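Local coordinates for germination-specific N-acetylmuramoyl-L-alanine amidase, Autolysin (Clostridioides difficile, PDB 7RAG), which probably hydrolyses the amide bond between N-acetylmuramoyl groups and L-alanine in peptidoglycan as a zinc-dependent amidase, and is allosterically activated by the lipoprotein GerS, at residues Glu57-Leu62 and Ala200-Ile205; Thr49-Glu54 and Tyr193-Ala198; Lys133-Cys138 and Pro170-Glu175; Cys176-Leu179 and Lys183-Lys186. One frame throughout, in Å; residues are numbered along the deposited sequence.

Contact 1 of 4, residues Glu57-Leu62 and Ala200-Ile205. With EDO (1,2-ethanediol), chain D.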
loop_
_atom_site.group_PDB
_atom_site.type_symbol
_atom_site.label_atom_id
_atom_site.label_comp_id
_atom_site.label_asym_id
_atom_site.label_seq_id
_atom_site.Cartn_x
_atom_site.Cartn_y
_atom_site.Cartn_z
ATOM N N GLU B 57 5.716 -9.624 -21.520
ATOM C CA GLU B 57 4.491 -9.939 -22.233
ATOM C C GLU B 57 3.373 -10.311 -21.272
ATOM O O GLU B 57 2.212 -9.951 -21.505
ATOM C CB GLU B 57 4.732 -11.058 -23.240
ATOM C CG GLU B 57 5.726 -10.686 -24.327
ATOM C CD GLU B 57 5.649 -11.567 -25.567
ATOM O OE1 GLU B 57 5.265 -12.765 -25.451
ATOM O OE2 GLU B 57 5.978 -11.050 -26.683
ATOM N N SER B 58 3.687 -11.034 -20.188
ATOM C CA SER B 58 2.621 -11.399 -19.257
ATOM C C SER B 58 2.087 -10.190 -18.506
ATOM O O SER B 58 1.013 -10.287 -17.908
ATOM C CB SER B 58 3.083 -12.479 -18.265
ATOM O OG SER B 58 4.184 -12.052 -17.486
ATOM N N SER B 59 2.802 -9.063 -18.550
ATOM C CA SER B 59 2.397 -7.770 -17.997
ATOM C C SER B 59 1.758 -6.843 -19.025
ATOM O O SER B 59 1.628 -5.643 -18.758
ATOM C CB SER B 59 3.605 -7.045 -17.418
ATOM O OG SER B 59 4.040 -7.668 -16.239
ATOM N N GLY B 60 1.415 -7.342 -20.204
ATOM C CA GLY B 60 0.752 -6.514 -21.185
ATOM C C GLY B 60 1.641 -5.679 -22.066
ATOM O O GLY B 60 1.125 -4.826 -22.796
ATOM N N GLY B 61 2.954 -5.867 -22.016
ATOM C CA GLY B 61 3.830 -5.245 -22.988
ATOM C C GLY B 61 4.011 -6.152 -24.198
ATOM O O GLY B 61 3.820 -7.371 -24.125
ATOM N N LEU B 62 4.352 -5.557 -25.328
ATOM C CA LEU B 62 4.648 -6.317 -26.533
ATOM C C LEU B 62 6.149 -6.344 -26.720
ATOM O O LEU B 62 6.791 -5.297 -26.625
ATOM C CB LEU B 62 3.989 -5.686 -27.753
ATOM C CG LEU B 62 3.963 -6.606 -28.955
ATOM C CD1 LEU B 62 3.031 -7.799 -28.709
ATOM C CD2 LEU B 62 3.515 -5.834 -30.161
ATOM N N ALA B 200 15.038 -8.563 -12.088
ATOM C CA ALA B 200 15.609 -7.254 -11.774
ATOM C C ALA B 200 15.446 -6.285 -12.950
ATOM O O ALA B 200 15.038 -5.129 -12.768
ATOM C CB ALA B 200 17.077 -7.398 -11.383
ATOM N N ILE B 201 15.734 -6.749 -14.171
ATOM C CA ILE B 201 15.626 -5.865 -15.331
ATOM C C ILE B 201 14.178 -5.442 -15.542
ATOM O O ILE B 201 13.885 -4.272 -15.848
ATOM C CB ILE B 201 16.194 -6.530 -16.595
ATOM C CG1 ILE B 201 17.603 -7.077 -16.331
ATOM C CG2 ILE B 201 16.186 -5.500 -17.736
ATOM C CD1 ILE B 201 18.269 -7.726 -17.542
ATOM N N TYR B 202 13.255 -6.389 -15.399
ATOM C CA TYR B 202 11.841 -6.108 -15.590
ATOM C C TYR B 202 11.355 -5.076 -14.585
ATOM O O TYR B 202 10.641 -4.127 -14.948
ATOM C CB TYR B 202 11.061 -7.418 -15.477
ATOM C CG TYR B 202 9.584 -7.303 -15.204
ATOM C CD1 TYR B 202 8.697 -6.844 -16.180
ATOM C CD2 TYR B 202 9.064 -7.698 -13.974
ATOM C CE1 TYR B 202 7.335 -6.761 -15.927
ATOM C CE2 TYR B 202 7.712 -7.612 -13.703
ATOM C CZ TYR B 202 6.853 -7.147 -14.685
ATOM O OH TYR B 202 5.513 -7.077 -14.403
ATOM N N ILE B 203 11.767 -5.215 -13.323
ATOM C CA ILE B 203 11.374 -4.232 -12.321
ATOM C C ILE B 203 11.991 -2.876 -12.641
ATOM O O ILE B 203 11.339 -1.840 -12.495
ATOM C CB ILE B 203 11.736 -4.727 -10.909
ATOM C CG1 ILE B 203 10.804 -5.878 -10.514
ATOM C CG2 ILE B 203 11.601 -3.622 -9.889
ATOM C CD1 ILE B 203 9.335 -5.540 -10.696
ATOM N N GLY B 204 13.247 -2.851 -13.094
ATOM C CA GLY B 204 13.851 -1.574 -13.435
ATOM C C GLY B 204 13.086 -0.853 -14.528
ATOM O O GLY B 204 12.774 0.335 -14.410
ATOM N N ILE B 205 12.752 -1.584 -15.594
ATOM C CA ILE B 205 11.910 -1.057 -16.665
ATOM C C ILE B 205 10.606 -0.518 -16.093
ATOM O O ILE B 205 10.173 0.587 -16.422
ATOM C CB ILE B 205 11.647 -2.153 -17.721
ATOM C CG1 ILE B 205 12.928 -2.551 -18.452
ATOM C CG2 ILE B 205 10.598 -1.716 -18.743
ATOM C CD1 ILE B 205 12.720 -3.723 -19.384
HETATM C C1 EDO D . 3.899 -11.654 -14.363
HETATM O O1 EDO D . 2.885 -10.818 -13.766
HETATM C C2 EDO D . 5.203 -10.893 -14.334
HETATM O O2 EDO D . 4.960 -9.735 -13.503
#
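Ser59 and Tyr202 meet chiefly through their hydroxyls, with Ser59 CB near the edge of the ring as well. The bond between Ser59 OG and Tyr202 OH measures 2.4 Å in the model, shorter than such a bond normally is, so its exact length is doubtful, and either hydroxyl could be the donor. Ser59 OG comes in at the edge of the tyrosine ring, close to its plane, 3.4 Å from Tyr202 CE1. A second hydroxyl, O2 of an ethanediol probably left from the crystallisation liquor, bonds to the same Tyr202 OH at 2.9 Å from an oblique direction, and its carbon C1 lies 3.2 Å from Ser58 OG. The phenol reaches this far because CG stands anti to the backbone N (chi1 161°), which carries the ring toward segment 57-62. On the other side, Ser59 sits in the turn that closes helix 41-58, where Gly60, with positive phi, is the C-prime residue of a Schellman motif: Gly60 N bonds to Glu57 O and Gly61 N to Ile56 O. Ser58 OG turns back onto Glu54 O and Leu55 O. Ile69 of a lipoprotein chain packs against both Ser59 and Tyr202. The Tyr202 side chain also leans on Leu52, Leu55 and Ile56 of helix 41-58, while Ile201 and Ile205 of helix 191-211 face strands 104-111 and 18-23 of the sheet.

Contact 2 of 4, residues Thr49-Glu54 and Tyr193-Ala198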
loop_
_atom_site.group_PDB
_atom_site.type_symbol
_atom_site.label_atom_id
_atom_site.label_comp_id
_atom_site.label_asym_id
_atom_site.label_seq_id
_atom_site.Cartn_x
_atom_site.Cartn_y
_atom_site.Cartn_z
ATOM N N THR B 49 17.129 -13.175 -21.963
ATOM C CA THR B 49 16.215 -12.434 -22.823
ATOM C C THR B 49 14.845 -13.105 -22.927
ATOM O O THR B 49 13.816 -12.412 -22.937
ATOM C CB THR B 49 16.838 -12.284 -24.208
ATOM O OG1 THR B 49 18.086 -11.582 -24.101
ATOM C CG2 THR B 49 15.897 -11.548 -25.125
ATOM N N LEU B 50 14.796 -14.446 -23.016
ATOM C CA LEU B 50 13.500 -15.103 -23.108
ATOM C C LEU B 50 12.761 -15.102 -21.772
ATOM O O LEU B 50 11.521 -14.991 -21.750
ATOM C CB LEU B 50 13.653 -16.520 -23.656
ATOM C CG LEU B 50 14.081 -16.518 -25.132
ATOM C CD1 LEU B 50 14.347 -17.913 -25.604
ATOM C CD2 LEU B 50 13.068 -15.814 -26.066
ATOM N N LYS B 51 13.488 -15.177 -20.652
ATOM C CA LYS B 51 12.831 -14.976 -19.356
ATOM C C LYS B 51 12.210 -13.587 -19.273
ATOM O O LYS B 51 11.057 -13.431 -18.831
ATOM C CB LYS B 51 13.818 -15.171 -18.199
ATOM C CG LYS B 51 14.528 -16.519 -18.163
ATOM C CD LYS B 51 13.577 -17.661 -17.975
ATOM C CE LYS B 51 14.332 -18.995 -17.768
ATOM N NZ LYS B 51 13.405 -20.120 -17.404
ATOM N N LEU B 52 12.966 -12.569 -19.713
ATOM C CA LEU B 52 12.519 -11.173 -19.655
ATOM C C LEU B 52 11.343 -10.931 -20.598
ATOM O O LEU B 52 10.401 -10.211 -20.258
ATOM C CB LEU B 52 13.695 -10.248 -19.994
ATOM C CG LEU B 52 13.535 -8.718 -19.997
ATOM C CD1 LEU B 52 12.831 -8.239 -18.714
ATOM C CD2 LEU B 52 14.899 -8.026 -20.155
ATOM N N ARG B 53 11.388 -11.526 -21.788
ATOM C CA ARG B 53 10.255 -11.520 -22.699
ATOM C C ARG B 53 8.991 -12.036 -22.014
ATOM O O ARG B 53 7.909 -11.455 -22.156
ATOM C CB ARG B 53 10.605 -12.377 -23.931
ATOM C CG ARG B 53 9.559 -12.393 -25.022
ATOM C CD ARG B 53 8.560 -13.534 -24.817
ATOM N NE ARG B 53 7.813 -13.849 -26.030
ATOM C CZ ARG B 53 8.239 -14.682 -26.970
ATOM N NH1 ARG B 53 9.414 -15.289 -26.816
ATOM N NH2 ARG B 53 7.486 -14.917 -28.044
ATOM N N GLU B 54 9.100 -13.166 -21.305
ATOM C CA GLU B 54 7.915 -13.682 -20.621
ATOM C C GLU B 54 7.404 -12.709 -19.555
ATOM O O GLU B 54 6.192 -12.454 -19.461
ATOM C CB GLU B 54 8.210 -15.056 -20.023
ATOM C CG GLU B 54 8.264 -16.108 -21.074
ATOM C CD GLU B 54 8.616 -17.481 -20.542
ATOM O OE1 GLU B 54 8.911 -17.603 -19.322
ATOM O OE2 GLU B 54 8.599 -18.434 -21.368
ATOM N N TYR B 193 19.158 -18.281 -11.367
ATOM C CA TYR B 193 19.851 -17.002 -11.345
ATOM C C TYR B 193 19.474 -16.176 -12.562
ATOM O O TYR B 193 19.273 -14.958 -12.460
ATOM C CB TYR B 193 21.357 -17.232 -11.275
ATOM C CG TYR B 193 22.165 -16.009 -10.890
ATOM C CD1 TYR B 193 22.183 -15.553 -9.586
ATOM C CD2 TYR B 193 22.932 -15.331 -11.833
ATOM C CE1 TYR B 193 22.926 -14.451 -9.230
ATOM C CE2 TYR B 193 23.677 -14.222 -11.484
ATOM C CZ TYR B 193 23.663 -13.788 -10.182
ATOM O OH TYR B 193 24.405 -12.692 -9.816
ATOM N N GLN B 194 19.359 -16.823 -13.722
ATOM C CA GLN B 194 18.929 -16.108 -14.915
ATOM C C GLN B 194 17.556 -15.487 -14.717
ATOM O O GLN B 194 17.319 -14.344 -15.133
ATOM C CB GLN B 194 18.928 -17.049 -16.112
ATOM C CG GLN B 194 20.290 -17.665 -16.396
ATOM C CD GLN B 194 20.213 -18.723 -17.477
ATOM O OE1 GLN B 194 19.123 -19.138 -17.863
ATOM N NE2 GLN B 194 21.367 -19.155 -17.981
ATOM N N GLU B 195 16.643 -16.212 -14.065
ATOM C CA GLU B 195 15.317 -15.649 -13.815
ATOM C C GLU B 195 15.382 -14.467 -12.856
ATOM O O GLU B 195 14.648 -13.486 -13.022
ATOM C CB GLU B 195 14.373 -16.722 -13.287
ATOM C CG GLU B 195 14.069 -17.786 -14.302
ATOM C CD GLU B 195 13.188 -18.902 -13.755
ATOM O OE1 GLU B 195 12.840 -18.873 -12.550
ATOM O OE2 GLU B 195 12.829 -19.806 -14.540
ATOM N N LYS B 196 16.248 -14.547 -11.844
ATOM C CA LYS B 196 16.431 -13.422 -10.928
ATOM C C LYS B 196 16.871 -12.163 -11.680
ATOM O O LYS B 196 16.347 -11.063 -11.448
ATOM C CB LYS B 196 17.456 -13.818 -9.869
ATOM C CG LYS B 196 17.390 -13.072 -8.555
ATOM C CD LYS B 196 17.921 -13.969 -7.416
ATOM C CE LYS B 196 17.807 -13.289 -6.041
ATOM N NZ LYS B 196 18.178 -14.203 -4.916
ATOM N N ILE B 197 17.834 -12.314 -12.593
ATOM C CA ILE B 197 18.312 -11.176 -13.378
ATOM C C ILE B 197 17.190 -10.610 -14.239
ATOM O O ILE B 197 17.004 -9.388 -14.339
ATOM C CB ILE B 197 19.509 -11.593 -14.249
ATOM C CG1 ILE B 197 20.742 -11.799 -13.380
ATOM C CG2 ILE B 197 19.734 -10.561 -15.382
ATOM C CD1 ILE B 197 21.862 -12.447 -14.106
ATOM N N ALA B 198 16.441 -11.494 -14.901
ATOM C CA ALA B 198 15.327 -11.014 -15.703
ATOM C C ALA B 198 14.347 -10.236 -14.837
ATOM O O ALA B 198 13.877 -9.168 -15.231
ATOM C CB ALA B 198 14.638 -12.181 -16.407
#
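Helices 41-58 and 191-211 pass each other at Leu52 and Ala198, whose CA atoms are 4.9 Å apart, with the axes of the two short segments 8.5 Å apart at closest approach and crossing at -51°. These are two of the helices layered on the mixed central sheet of the Amidase_3 alpha/beta fold. The small Ala198 permits the close crossing: its CB points at the other helix and comes within 3.6 Å of Lys51 CB and 3.7 Å of the backbone atom Leu52 N, so methyl meets backbone as well as side chain. Beyond this apolar centre, Lys51 and Glu195 form a salt bridge. The lysine chain bends at chi2 (-63°), which lays its CD and CE against the aliphatic part of Glu195; Lys51 CD lies 3.7 Å from Glu195 CG. Its ammonium then bonds to Glu195 OE2, NZ to OE2 being 2.9 Å, on the anti lone pair, the one turned away from OE1. Glu191 shares this lysine and is its stronger partner, while Glu195 OE1 pairs with Lys82 of a lipoprotein chain, whose His63 packs on Lys51 and Glu195. With a lysine on each oxygen, the carboxylate would be expected to stay ionised. On the sheet side of the crossing, Leu52 continues inward onto Leu21 of strand 18-23, and its methyl CD1 rests 3.8 Å from Ala198 O.

Contact 3 of 4, residues Lys133-Cys138 and Pro170-Glu175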
loop_
_atom_site.group_PDB
_atom_site.type_symbol
_atom_site.label_atom_id
_atom_site.label_comp_id
_atom_site.label_asym_id
_atom_site.label_seq_id
_atom_site.Cartn_x
_atom_site.Cartn_y
_atom_site.Cartn_z
ATOM N N LYS B 133 19.888 7.260 -19.794
ATOM C CA LYS B 133 20.615 7.255 -18.532
ATOM C C LYS B 133 19.672 6.990 -17.363
ATOM O O LYS B 133 19.984 6.184 -16.474
ATOM C CB LYS B 133 21.372 8.565 -18.345
ATOM C CG LYS B 133 22.443 8.482 -17.243
ATOM C CD LYS B 133 23.199 9.804 -17.038
ATOM C CE LYS B 133 22.292 10.848 -16.398
ATOM N NZ LYS B 133 22.782 12.252 -16.524
ATOM N N GLU B 134 18.495 7.621 -17.368
ATOM C CA GLU B 134 17.524 7.354 -16.310
ATOM C C GLU B 134 17.127 5.882 -16.294
ATOM O O GLU B 134 17.104 5.241 -15.235
ATOM C CB GLU B 134 16.279 8.228 -16.484
ATOM C CG GLU B 134 16.520 9.716 -16.466
ATOM C CD GLU B 134 15.260 10.527 -16.821
ATOM O OE1 GLU B 134 14.159 9.912 -16.976
ATOM O OE2 GLU B 134 15.386 11.776 -16.944
ATOM N N LEU B 135 16.809 5.332 -17.464
ATOM C CA LEU B 135 16.410 3.924 -17.536
ATOM C C LEU B 135 17.520 3.031 -17.028
ATOM O O LEU B 135 17.282 2.100 -16.236
ATOM C CB LEU B 135 16.046 3.539 -18.967
ATOM C CG LEU B 135 15.802 2.056 -19.281
ATOM C CD1 LEU B 135 14.608 1.475 -18.554
ATOM C CD2 LEU B 135 15.581 1.935 -20.751
ATOM N N SER B 136 18.747 3.321 -17.457
ATOM C CA SER B 136 19.876 2.522 -17.030
ATOM C C SER B 136 19.996 2.559 -15.523
ATOM O O SER B 136 20.212 1.520 -14.898
ATOM C CB SER B 136 21.154 3.016 -17.699
ATOM O OG SER B 136 21.629 4.196 -17.072
ATOM N N LYS B 137 19.843 3.750 -14.922
ATOM C CA LYS B 137 19.943 3.870 -13.469
ATOM C C LYS B 137 18.876 3.030 -12.777
ATOM O O LYS B 137 19.155 2.366 -11.773
ATOM C CB LYS B 137 19.824 5.335 -13.043
ATOM C CG LYS B 137 21.033 6.206 -13.349
ATOM C CD LYS B 137 20.849 7.598 -12.745
ATOM C CE LYS B 137 22.060 8.485 -12.951
ATOM N NZ LYS B 137 21.980 9.776 -12.167
ATOM N N CYS B 138 17.643 3.053 -13.292
ATOM C CA CYS B 138 16.589 2.214 -12.713
ATOM C C CYS B 138 16.980 0.739 -12.740
ATOM O O CYS B 138 16.853 0.017 -11.737
ATOM C CB CYS B 138 15.269 2.418 -13.459
ATOM S SG CYS B 138 14.493 4.020 -13.185
ATOM N N PRO B 170 14.561 5.246 -25.656
ATOM C CA PRO B 170 15.484 4.905 -24.564
ATOM C C PRO B 170 16.167 3.566 -24.826
ATOM O O PRO B 170 15.520 2.552 -25.093
ATOM C CB PRO B 170 14.570 4.864 -23.329
ATOM C CG PRO B 170 13.439 5.725 -23.695
ATOM C CD PRO B 170 13.208 5.528 -25.144
ATOM N N SER B 171 17.489 3.564 -24.734
ATOM C CA SER B 171 18.264 2.420 -25.181
ATOM C C SER B 171 19.331 2.110 -24.152
ATOM O O SER B 171 20.079 3.003 -23.769
ATOM C CB SER B 171 18.913 2.702 -26.541
ATOM O OG SER B 171 17.933 2.953 -27.526
ATOM N N VAL B 172 19.413 0.854 -23.712
ATOM C CA VAL B 172 20.399 0.465 -22.715
ATOM C C VAL B 172 20.966 -0.899 -23.065
ATOM O O VAL B 172 20.301 -1.747 -23.675
ATOM C CB VAL B 172 19.823 0.425 -21.287
ATOM C CG1 VAL B 172 19.185 1.755 -20.932
ATOM C CG2 VAL B 172 18.817 -0.703 -21.174
ATOM N N LEU B 173 22.214 -1.100 -22.662
ATOM C CA LEU B 173 22.875 -2.389 -22.745
ATOM C C LEU B 173 23.116 -2.888 -21.334
ATOM O O LEU B 173 23.535 -2.119 -20.470
ATOM C CB LEU B 173 24.210 -2.281 -23.484
ATOM C CG LEU B 173 25.070 -3.550 -23.430
ATOM C CD1 LEU B 173 24.650 -4.418 -24.564
ATOM C CD2 LEU B 173 26.575 -3.261 -23.503
ATOM N N ILE B 174 22.858 -4.168 -21.092
ATOM C CA ILE B 174 23.107 -4.765 -19.787
ATOM C C ILE B 174 24.086 -5.912 -19.949
ATOM O O ILE B 174 23.785 -6.900 -20.629
ATOM C CB ILE B 174 21.815 -5.255 -19.127
ATOM C CG1 ILE B 174 20.730 -4.192 -19.239
ATOM C CG2 ILE B 174 22.070 -5.574 -17.675
ATOM C CD1 ILE B 174 19.497 -4.579 -18.558
ATOM N N GLU B 175 25.248 -5.789 -19.311
ATOM C CA GLU B 175 26.214 -6.876 -19.197
ATOM C C GLU B 175 25.986 -7.545 -17.854
ATOM O O GLU B 175 26.370 -7.007 -16.811
ATOM C CB GLU B 175 27.640 -6.355 -19.326
ATOM C CG GLU B 175 27.907 -5.867 -20.710
ATOM C CD GLU B 175 29.359 -5.567 -20.961
ATOM O OE1 GLU B 175 30.163 -5.616 -19.989
ATOM O OE2 GLU B 175 29.677 -5.280 -22.148
#
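Ser136, which touches Val172 through its backbone N and CB, turns its hydroxyl back on its own helix, where Lys133 O accepts two bonds. Ser136 OG donates to Lys133 O at 2.6 Å, and Lys137 N makes the regular helical bond to that oxygen at 2.9 Å. Both donors come from the same face of the carbonyl plane, the hydroxyl tilted 24° out of it and meeting the C=O at 119°. With OG held between its own backbone N and carbonyl carbon (chi1 77°), the hydroxyl is engaged within the helix, and Val172 CG1 meets Ser136 at its backbone N (3.8 Å) and CB (4.0 Å). In the layered alpha/beta fold, helix 130-147 covers strand 171-178, which hydrogen-bonds to strand 104-111 on one side and strand 122-126 on the other. Leu135 and Val172 point at each other from helix and strand, their side chains crossing at about a right angle. The methyl Leu135 CD2 sits 3.6 Å from Val172 CG1 and also 4.0 Å from Pro170 CB, just before the strand begins. Met104 of strand 104-111 also packs on Leu135, and Ile139, one turn further along the helix, packs on Val172.

Contact 4 of 4, residues Cys176-Leu179 and Lys183-Lys186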
loop_
_atom_site.group_PDB
_atom_site.type_symbol
_atom_site.label_atom_id
_atom_site.label_comp_id
_atom_site.label_asym_id
_atom_site.label_seq_id
_atom_site.Cartn_x
_atom_site.Cartn_y
_atom_site.Cartn_z
ATOM N N CYS B 176 25.380 -8.726 -17.890
ATOM C CA CYS B 176 24.771 -9.296 -16.699
ATOM C C CYS B 176 25.780 -9.803 -15.688
ATOM O O CYS B 176 25.461 -9.845 -14.504
ATOM C CB CYS B 176 23.812 -10.406 -17.117
ATOM S SG CYS B 176 22.563 -9.750 -18.240
ATOM N N GLY B 177 26.983 -10.161 -16.120
ATOM C CA GLY B 177 28.018 -10.655 -15.229
ATOM C C GLY B 177 29.248 -10.951 -16.051
ATOM O O GLY B 177 29.275 -10.716 -17.264
ATOM N N PHE B 178 30.271 -11.483 -15.382
ATOM C CA PHE B 178 31.544 -11.808 -16.019
ATOM C C PHE B 178 31.713 -13.319 -16.118
ATOM O O PHE B 178 31.759 -14.011 -15.096
ATOM C CB PHE B 178 32.718 -11.214 -15.244
ATOM C CG PHE B 178 32.845 -9.722 -15.366
ATOM C CD1 PHE B 178 33.877 -9.157 -16.103
ATOM C CD2 PHE B 178 31.960 -8.885 -14.722
ATOM C CE1 PHE B 178 34.013 -7.782 -16.209
ATOM C CE2 PHE B 178 32.091 -7.509 -14.824
ATOM C CZ PHE B 178 33.121 -6.958 -15.571
ATOM N N LEU B 179 31.829 -13.827 -17.349
ATOM C CA LEU B 179 32.272 -15.201 -17.547
ATOM C C LEU B 179 33.699 -15.406 -17.076
ATOM O O LEU B 179 34.095 -16.547 -16.808
ATOM C CB LEU B 179 32.181 -15.591 -19.016
ATOM C CG LEU B 179 30.784 -15.852 -19.547
ATOM C CD1 LEU B 179 30.870 -16.373 -20.966
ATOM C CD2 LEU B 179 30.096 -16.844 -18.645
ATOM N N LYS B 183 32.999 -18.015 -9.881
ATOM C CA LYS B 183 31.756 -18.055 -9.114
ATOM C C LYS B 183 30.604 -17.449 -9.914
ATOM O O LYS B 183 29.515 -18.036 -10.017
ATOM C CB LYS B 183 31.937 -17.332 -7.780
ATOM N N GLU B 184 30.837 -16.287 -10.524
ATOM C CA GLU B 184 29.777 -15.668 -11.310
ATOM C C GLU B 184 29.424 -16.502 -12.533
ATOM O O GLU B 184 28.252 -16.589 -12.897
ATOM C CB GLU B 184 30.161 -14.245 -11.726
ATOM C CG GLU B 184 29.688 -13.166 -10.755
ATOM C CD GLU B 184 29.262 -11.881 -11.455
ATOM O OE1 GLU B 184 29.897 -11.491 -12.468
ATOM O OE2 GLU B 184 28.281 -11.259 -10.988
ATOM N N CYS B 185 30.410 -17.109 -13.195
ATOM C CA CYS B 185 30.093 -17.943 -14.351
ATOM C C CYS B 185 29.168 -19.088 -13.950
ATOM O O CYS B 185 28.121 -19.319 -14.585
ATOM C CB CYS B 185 31.378 -18.479 -14.981
ATOM S SG CYS B 185 31.124 -19.600 -16.393
ATOM N N LYS B 186 29.523 -19.789 -12.862
ATOM C CA LYS B 186 28.662 -20.854 -12.355
ATOM C C LYS B 186 27.253 -20.334 -12.072
ATOM O O LYS B 186 26.262 -20.999 -12.397
ATOM C CB LYS B 186 29.278 -21.479 -11.102
#
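Glu184 reaches from its helix across to the end of strand 171-178 and puts OE1 against the backbone of Gly177 and Phe178. This is the close part of the contact. Phe178 N donates to Glu184 OE1 at 2.9 Å in a nearly straight bond (164°), met on the syn side but 30° out of the carboxylate plane. Gly177 has no side chain in the way, and its CA comes to 3.4 Å from the same oxygen. OE1 also lies at the edge of the Phe178 ring, near its plane, 4.0 Å from CD2. Cys185 adds an apolar touch. Its sulfur, anti to the backbone N (chi1 177°), lies 3.7 Å from Leu179 CD2. Lys183 and Lys186 behave quite differently: they lie on the partly exposed side of helix 182-188, take no part in the contact, and are modelled only as far as CB. Leu179, where the strand gives out, has its side chain about 5 Å from that of the zinc ligand Glu41, so the turn from strand 171-178 into helix 182-188 lies beside the metal site. Gly120 N gives Glu184 OE1 a second backbone hydrogen bond; two N-H donors on one buried oxygen would be expected to favour a negatively charged carboxylate.

Overall arrangement
Contacts 1 and 2 lie along one helix pair, 41-58 with 191-211, their centres 10 Å apart, and meet where Leu52 packs on Ile201 and Tyr202. Contacts 3 and 4 share strand 171-178 and follow one another in the chain, both within the span between the segments of contacts 1 and 2; the centres of contacts 3 and 4 are about 20 Å apart. Contact 1 also touches contact 3, through Ile201 on Ile174, and contact 2 touches contact 4, through Ile197 on Cys176. Helix 191-211 therefore ties the N-terminal helix 41-58 to the later strand. Lipoprotein chains touch contacts 1 and 2 but not 3 and 4, and contact 4 is close to the zinc site.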